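Local coordinates for conserved membrane protein (PDB 6GZU) that acts as a secreted Chlamydia effector that combines deubiquitination and acetylation activities and induces Golgi fragmentation, at residues L27-E32 / P243-T248; V55-H60 / Q77-N82. One frame throughout, in Å; residues are numbered along the deposited sequence.

Contact 1. Residues L27-E32 / P243-T248; sequences LIRLSE and PQRPIT
Arg29 and Glu32 reach out from helix 20-33 to grip the backbone around Arg245 and Thr248, in the loop that follows helix 228-241. This is helix-to-loop packing in a CE-clan catalytic domain, joining an early helix to the late part of the chain. Start at Arg29 CB, which lies 4.2 Å from Ile247 CG1. CG stands anti to the backbone N (chi1 -180°), and both it and CD pass close to the carbonyl oxygen of Arg245. CD also lies 3.8 Å from Arg245 CB and, further along, over one face of the Arg245 guanidinium, offset toward its rim. The chain then bends at chi3, and NE donates to Arg245 O at 2.8 Å with an N-H...O angle of 146°, the acceptor lying near the guanidinium plane. At the tip, NH1 bonds His26 ND1. Arg29 NE and Arg245 NE are 5.2 Å apart; a salt bridge from Arg245 NH1 to Asp213 of helix 204-217 would be expected to offset some of the like charge. Leu30 CD2 meets that same NH1 at the guanidinium edge. Deeper in, Ile28 CG2 packs 3.9 Å from Ile247 CD1, the two side chains crossing at about a right angle. Glu32 closes the other end of the contact. Its extended chain brings OE1 to Thr248 N, 3.0 Å away and nearly straight at 172°, using the syn lone pair, while OE2 takes the next amide, Gln249 N. One carboxylate thus receives two successive backbone N-H groups. OE1 also accepts a hydrogen bond from each of two waters: the first donates a second hydrogen bond to Pro246 O, and the second lies 2.7 Å from both Glu32 OE1 and Thr248 OG1.

Contact 2. Residues V55-H60 / Q77-N82; sequences VLKDLH and QCHHQN. With ZN (zinc ion), chain C.
His80 is engaged at both ring nitrogens: ND1 binds the zinc ion, while NE2 donates to Asp58 OD1 at 2.7 Å, a nearly straight bond of 169° lying in the imidazole plane. The site is a two-histidine, two-cysteine zinc site, which pins the end of helix 51-58 to the loop between strands 68-69 and 100-107. Asp58 is a second-shell residue: its OD1, met on the anti side and from out of the carboxylate plane, joins the zinc bond in holding the His80 ring in its turn and would tend to make ND1 a stronger ligand. Its other oxygen bonds Tyr103 OH. Three ligands lie in this contact, with His60 NE2 and His80 ND1 each 2.0 Å from the zinc ion and Cys78 SG 2.2 Å from it; Cys95 completes the set. The two histidines reach toward each other tip to tip, meeting at the zinc ion, their ring planes at 89°. His60 is the C-prime residue of the Schellman motif that ends the helix, so the ligand sits just where the chain turns off the helix. At its ring edge, CD2 lies 3.4 Å from Cys78 CA. The thiolate has a further partner, the backbone N-H of His80, with His80 N 3.3 Å from Cys78 SG, a hydrogen bond that probably eases the sulfur's negative charge. Beside the metal, His79 turns back toward the helix. Lys57, bent at chi3 (64°), lays its CE over one face of that ring in a CH-pi contact, 3.8 Å from the His79 centroid. The edge of the same ring faces the carboxylate, His79 CE1 standing 3.3 Å from Asp58 OD1.

Both contacts are partly buried, and each sets a helix against an irregular loop, but they share no element and do not touch: their centres are 24 Å apart and their nearest atoms about 10 Å. Contact 2 is nested inside the long loop of chain that contact 1 closes. Contact 1 joins residues more than 200 positions apart and runs from buried Ile28 and Leu30 out to exposed Pro246 and Thr248; charged side chains grip backbone groups, and two waters bridge its carboxylate to the loop. Contact 2 joins segments only 17 residues apart, none of its touching residues is exposed, and its chemistry is coordination: a metal with buried histidine ligands backed by a carboxylate.

Contact 1. Residues L27-E32 / P243-T248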
loop_
_atom_site.group_PDB
_atom_site.type_symbol
_atom_site.label_atom_id
_atom_site.label_comp_id
_atom_site.label_asym_id
_atom_site.label_seq_id
_atom_site.Cartn_x
_atom_site.Cartn_y
_atom_site.Cartn_z
ATOM N N LEU A 27 2.007 -0.668 -9.205
ATOM C CA LEU A 27 1.351 0.533 -8.671
ATOM C C LEU A 27 1.499 1.706 -9.625
ATOM O O LEU A 27 0.521 2.404 -9.908
ATOM C CB LEU A 27 1.842 0.856 -7.253
ATOM C CG LEU A 27 1.215 0.032 -6.120
ATOM C CD1 LEU A 27 1.033 -1.426 -6.291
ATOM C CD2 LEU A 27 2.024 0.367 -4.837
ATOM N N ILE A 28 2.690 1.904 -10.194
ATOM C CA ILE A 28 2.889 2.977 -11.153
ATOM C C ILE A 28 2.040 2.741 -12.412
ATOM O O ILE A 28 1.413 3.679 -12.947
ATOM C CB ILE A 28 4.399 3.130 -11.544
ATOM C CG1 ILE A 28 5.214 3.691 -10.367
ATOM C CG2 ILE A 28 4.597 4.020 -12.805
ATOM C CD1 ILE A 28 4.794 5.139 -9.944
ATOM N N ARG A 29 2.022 1.502 -12.905
ATOM C CA ARG A 29 1.141 1.140 -14.021
ATOM C C ARG A 29 -0.322 1.528 -13.700
ATOM O O ARG A 29 -0.986 2.194 -14.500
ATOM C CB ARG A 29 1.275 -0.350 -14.282
ATOM C CG ARG A 29 0.471 -0.935 -15.389
ATOM C CD ARG A 29 0.793 -2.450 -15.499
ATOM N NE ARG A 29 2.145 -2.752 -15.951
ATOM C CZ ARG A 29 3.097 -3.416 -15.285
ATOM N NH1 ARG A 29 2.901 -3.905 -14.054
ATOM N NH2 ARG A 29 4.292 -3.569 -15.864
ATOM N N LEU A 30 -0.794 1.152 -12.515
ATOM C CA LEU A 30 -2.147 1.512 -12.089
ATOM C C LEU A 30 -2.345 3.008 -11.971
ATOM O O LEU A 30 -3.426 3.511 -12.286
ATOM C CB LEU A 30 -2.503 0.817 -10.763
ATOM C CG LEU A 30 -2.726 -0.674 -10.965
ATOM C CD1 LEU A 30 -2.841 -1.344 -9.598
ATOM C CD2 LEU A 30 -3.947 -0.941 -11.801
ATOM N N SER A 31 -1.315 3.732 -11.543
ATOM C CA SER A 31 -1.442 5.184 -11.392
ATOM C C SER A 31 -1.619 5.866 -12.728
ATOM O O SER A 31 -2.120 6.981 -12.764
ATOM C CB SER A 31 -0.238 5.783 -10.647
ATOM O OG SER A 31 0.874 5.928 -11.526
ATOM N N GLU A 32 -1.248 5.215 -13.832
ATOM C CA GLU A 32 -1.432 5.791 -15.155
ATOM C C GLU A 32 -2.886 5.646 -15.584
ATOM O O GLU A 32 -3.393 6.436 -16.376
ATOM C CB GLU A 32 -0.491 5.143 -16.191
ATOM C CG GLU A 32 0.953 5.426 -15.865
ATOM C CD GLU A 32 1.918 5.101 -16.979
ATOM O OE1 GLU A 32 1.579 4.348 -17.949
ATOM O OE2 GLU A 32 3.048 5.621 -16.863
ATOM N N PRO A 243 2.225 -7.823 -20.114
ATOM C CA PRO A 243 3.031 -7.303 -21.247
ATOM C C PRO A 243 2.271 -6.378 -22.191
ATOM O O PRO A 243 2.892 -5.624 -22.959
ATOM C CB PRO A 243 3.453 -8.603 -21.971
ATOM C CG PRO A 243 3.488 -9.636 -20.880
ATOM C CD PRO A 243 2.259 -9.300 -20.067
ATOM N N GLN A 244 0.943 -6.418 -22.146
ATOM C CA GLN A 244 0.142 -5.515 -22.963
ATOM C C GLN A 244 -0.126 -4.188 -22.272
ATOM O O GLN A 244 -0.783 -3.306 -22.831
ATOM C CB GLN A 244 -1.182 -6.172 -23.356
ATOM C CG GLN A 244 -1.031 -7.424 -24.252
ATOM C CD GLN A 244 -1.056 -8.706 -23.448
ATOM O OE1 GLN A 244 -1.894 -8.870 -22.550
ATOM N NE2 GLN A 244 -0.125 -9.636 -23.763
ATOM N N ARG A 245 0.400 -4.042 -21.066
ATOM C CA ARG A 245 0.180 -2.848 -20.241
ATOM C C ARG A 245 1.477 -2.116 -19.824
ATOM O O ARG A 245 1.745 -1.948 -18.632
ATOM C CB ARG A 245 -0.617 -3.232 -18.977
ATOM C CG ARG A 245 -1.946 -3.930 -19.258
ATOM C CD ARG A 245 -2.493 -4.596 -17.994
ATOM N NE ARG A 245 -2.915 -3.620 -17.018
ATOM C CZ ARG A 245 -3.295 -3.936 -15.784
ATOM N NH1 ARG A 245 -3.655 -2.984 -14.963
ATOM N NH2 ARG A 245 -3.269 -5.208 -15.370
ATOM N N PRO A 246 2.270 -1.662 -20.808
ATOM C CA PRO A 246 3.537 -1.010 -20.498
ATOM C C PRO A 246 3.303 0.334 -19.807
ATOM O O PRO A 246 2.267 0.997 -19.978
ATOM C CB PRO A 246 4.147 -0.801 -21.878
ATOM C CG PRO A 246 2.922 -0.752 -22.813
ATOM C CD PRO A 246 2.038 -1.798 -22.247
ATOM N N ILE A 247 4.306 0.743 -19.052
ATOM C CA ILE A 247 4.315 2.073 -18.434
ATOM C C ILE A 247 4.738 3.054 -19.514
ATOM O O ILE A 247 5.727 2.819 -20.206
ATOM C CB ILE A 247 5.272 2.085 -17.249
ATOM C CG1 ILE A 247 4.665 1.263 -16.081
ATOM C CG2 ILE A 247 5.601 3.550 -16.835
ATOM C CD1 ILE A 247 5.648 0.993 -14.993
ATOM N N THR A 248 3.970 4.125 -19.726
ATOM C CA THR A 248 4.300 5.059 -20.824
ATOM C C THR A 248 4.407 6.523 -20.377
ATOM O O THR A 248 4.849 7.368 -21.149
ATOM C CB THR A 248 3.276 5.033 -22.021
ATOM O OG1 THR A 248 2.004 5.543 -21.554
ATOM C CG2 THR A 248 3.098 3.619 -22.544
HETATM O O HOH W 1 0.667 1.788 -17.657
HETATM O O HOH W 2 0.099 4.267 -20.193
#

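Contact 2. Residues V55-H60 / Q77-N82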
loop_
_atom_site.group_PDB
_atom_site.type_symbol
_atom_site.label_atom_id
_atom_site.label_comp_id
_atom_site.label_asym_id
_atom_site.label_seq_id
_atom_site.Cartn_x
_atom_site.Cartn_y
_atom_site.Cartn_z
ATOM N N VAL A 55 1.588 7.020 6.255
ATOM C CA VAL A 55 0.301 7.566 5.851
ATOM C C VAL A 55 0.143 9.008 6.309
ATOM O O VAL A 55 -0.273 9.880 5.515
ATOM C CB VAL A 55 -0.836 6.689 6.450
ATOM C CG1 VAL A 55 -2.188 7.378 6.269
ATOM C CG2 VAL A 55 -0.848 5.289 5.811
ATOM N N LEU A 56 0.419 9.277 7.584
ATOM C CA LEU A 56 0.289 10.646 8.080
ATOM C C LEU A 56 1.193 11.612 7.345
ATOM O O LEU A 56 0.754 12.707 6.963
ATOM C CB LEU A 56 0.567 10.724 9.577
ATOM C CG LEU A 56 -0.400 9.928 10.439
ATOM C CD1 LEU A 56 0.057 9.848 11.922
ATOM C CD2 LEU A 56 -1.771 10.599 10.368
ATOM N N LYS A 57 2.431 11.218 7.063
ATOM C CA LYS A 57 3.324 12.125 6.310
ATOM C C LYS A 57 2.795 12.329 4.892
ATOM O O LYS A 57 2.823 13.449 4.366
ATOM C CB LYS A 57 4.767 11.599 6.255
ATOM C CG LYS A 57 5.535 11.748 7.591
ATOM C CD LYS A 57 6.900 11.048 7.537
ATOM C CE LYS A 57 7.808 11.706 6.484
ATOM N NZ LYS A 57 7.984 13.183 6.726
ATOM N N ASP A 58 2.279 11.276 4.253
ATOM C CA ASP A 58 1.822 11.451 2.859
ATOM C C ASP A 58 0.575 12.328 2.752
ATOM O O ASP A 58 0.363 12.981 1.737
ATOM C CB ASP A 58 1.592 10.085 2.187
ATOM C CG ASP A 58 2.866 9.384 1.881
ATOM O OD1 ASP A 58 3.864 10.087 1.640
ATOM O OD2 ASP A 58 2.893 8.156 1.832
ATOM N N LEU A 59 -0.212 12.405 3.833
ATOM C CA LEU A 59 -1.370 13.310 3.881
ATOM C C LEU A 59 -1.022 14.653 4.499
ATOM O O LEU A 59 -1.924 15.463 4.795
ATOM C CB LEU A 59 -2.499 12.662 4.702
ATOM C CG LEU A 59 -3.011 11.396 3.991
ATOM C CD1 LEU A 59 -3.944 10.605 4.958
ATOM C CD2 LEU A 59 -3.731 11.843 2.767
ATOM N N HIS A 60 0.272 14.920 4.679
ATOM C CA HIS A 60 0.755 16.183 5.293
ATOM C C HIS A 60 0.197 16.468 6.673
ATOM O O HIS A 60 -0.039 17.639 7.030
ATOM C CB HIS A 60 0.534 17.352 4.325
ATOM C CG HIS A 60 1.001 17.034 2.933
ATOM N ND1 HIS A 60 0.147 16.620 1.929
ATOM C CD2 HIS A 60 2.242 16.981 2.403
ATOM C CE1 HIS A 60 0.835 16.403 0.816
ATOM N NE2 HIS A 60 2.110 16.619 1.074
ATOM N N GLN A 77 4.697 20.904 5.261
ATOM C CA GLN A 77 5.395 19.716 5.762
ATOM C C GLN A 77 5.689 18.718 4.673
ATOM O O GLN A 77 6.209 17.643 4.940
ATOM C CB GLN A 77 4.572 19.030 6.854
ATOM C CG GLN A 77 4.081 20.004 7.895
ATOM C CD GLN A 77 5.182 20.512 8.803
ATOM O OE1 GLN A 77 6.286 19.970 8.845
ATOM N NE2 GLN A 77 4.871 21.547 9.557
ATOM N N CYS A 78 5.354 19.063 3.441
ATOM C CA CYS A 78 5.440 18.120 2.340
ATOM C C CYS A 78 6.851 17.632 2.046
ATOM O O CYS A 78 7.739 18.436 1.774
ATOM C CB CYS A 78 4.877 18.794 1.108
ATOM S SG CYS A 78 5.133 17.847 -0.320
ATOM N N HIS A 79 7.048 16.314 2.026
ATOM C CA HIS A 79 8.348 15.730 1.682
ATOM C C HIS A 79 8.341 15.080 0.273
ATOM O O HIS A 79 9.279 14.329 -0.134
ATOM C CB HIS A 79 8.765 14.730 2.766
ATOM C CG HIS A 79 7.937 13.484 2.795
ATOM N ND1 HIS A 79 6.562 13.493 2.679
ATOM C CD2 HIS A 79 8.289 12.182 2.925
ATOM C CE1 HIS A 79 6.108 12.249 2.707
ATOM N NE2 HIS A 79 7.131 11.437 2.883
ATOM N N HIS A 80 7.288 15.368 -0.492
ATOM C CA HIS A 80 7.136 14.781 -1.832
ATOM C C HIS A 80 7.772 15.500 -2.979
ATOM O O HIS A 80 7.857 14.940 -4.073
ATOM C CB HIS A 80 5.669 14.631 -2.193
ATOM C CG HIS A 80 4.882 13.887 -1.170
ATOM N ND1 HIS A 80 3.905 14.492 -0.405
ATOM C CD2 HIS A 80 4.941 12.588 -0.779
ATOM C CE1 HIS A 80 3.387 13.581 0.412
ATOM N NE2 HIS A 80 4.015 12.428 0.219
ATOM N N GLN A 81 8.195 16.725 -2.761
ATOM C CA GLN A 81 8.773 17.475 -3.864
ATOM C C GLN A 81 10.301 17.358 -3.871
ATOM O O GLN A 81 10.941 17.249 -2.817
ATOM C CB GLN A 81 8.247 18.915 -3.834
ATOM C CG GLN A 81 6.724 18.964 -4.080
ATOM N N ASN A 82 10.879 17.346 -5.066
ATOM C CA ASN A 82 12.332 17.301 -5.195
ATOM C C ASN A 82 12.940 16.081 -4.502
ATOM O O ASN A 82 14.051 16.127 -3.980
ATOM C CB ASN A 82 12.941 18.601 -4.658
ATOM C CG ASN A 82 14.123 19.044 -5.452
HETATM ZN ZN ZN C . 3.361 16.466 -0.448
HETATM O O HOH W 3 5.295 8.971 3.898
#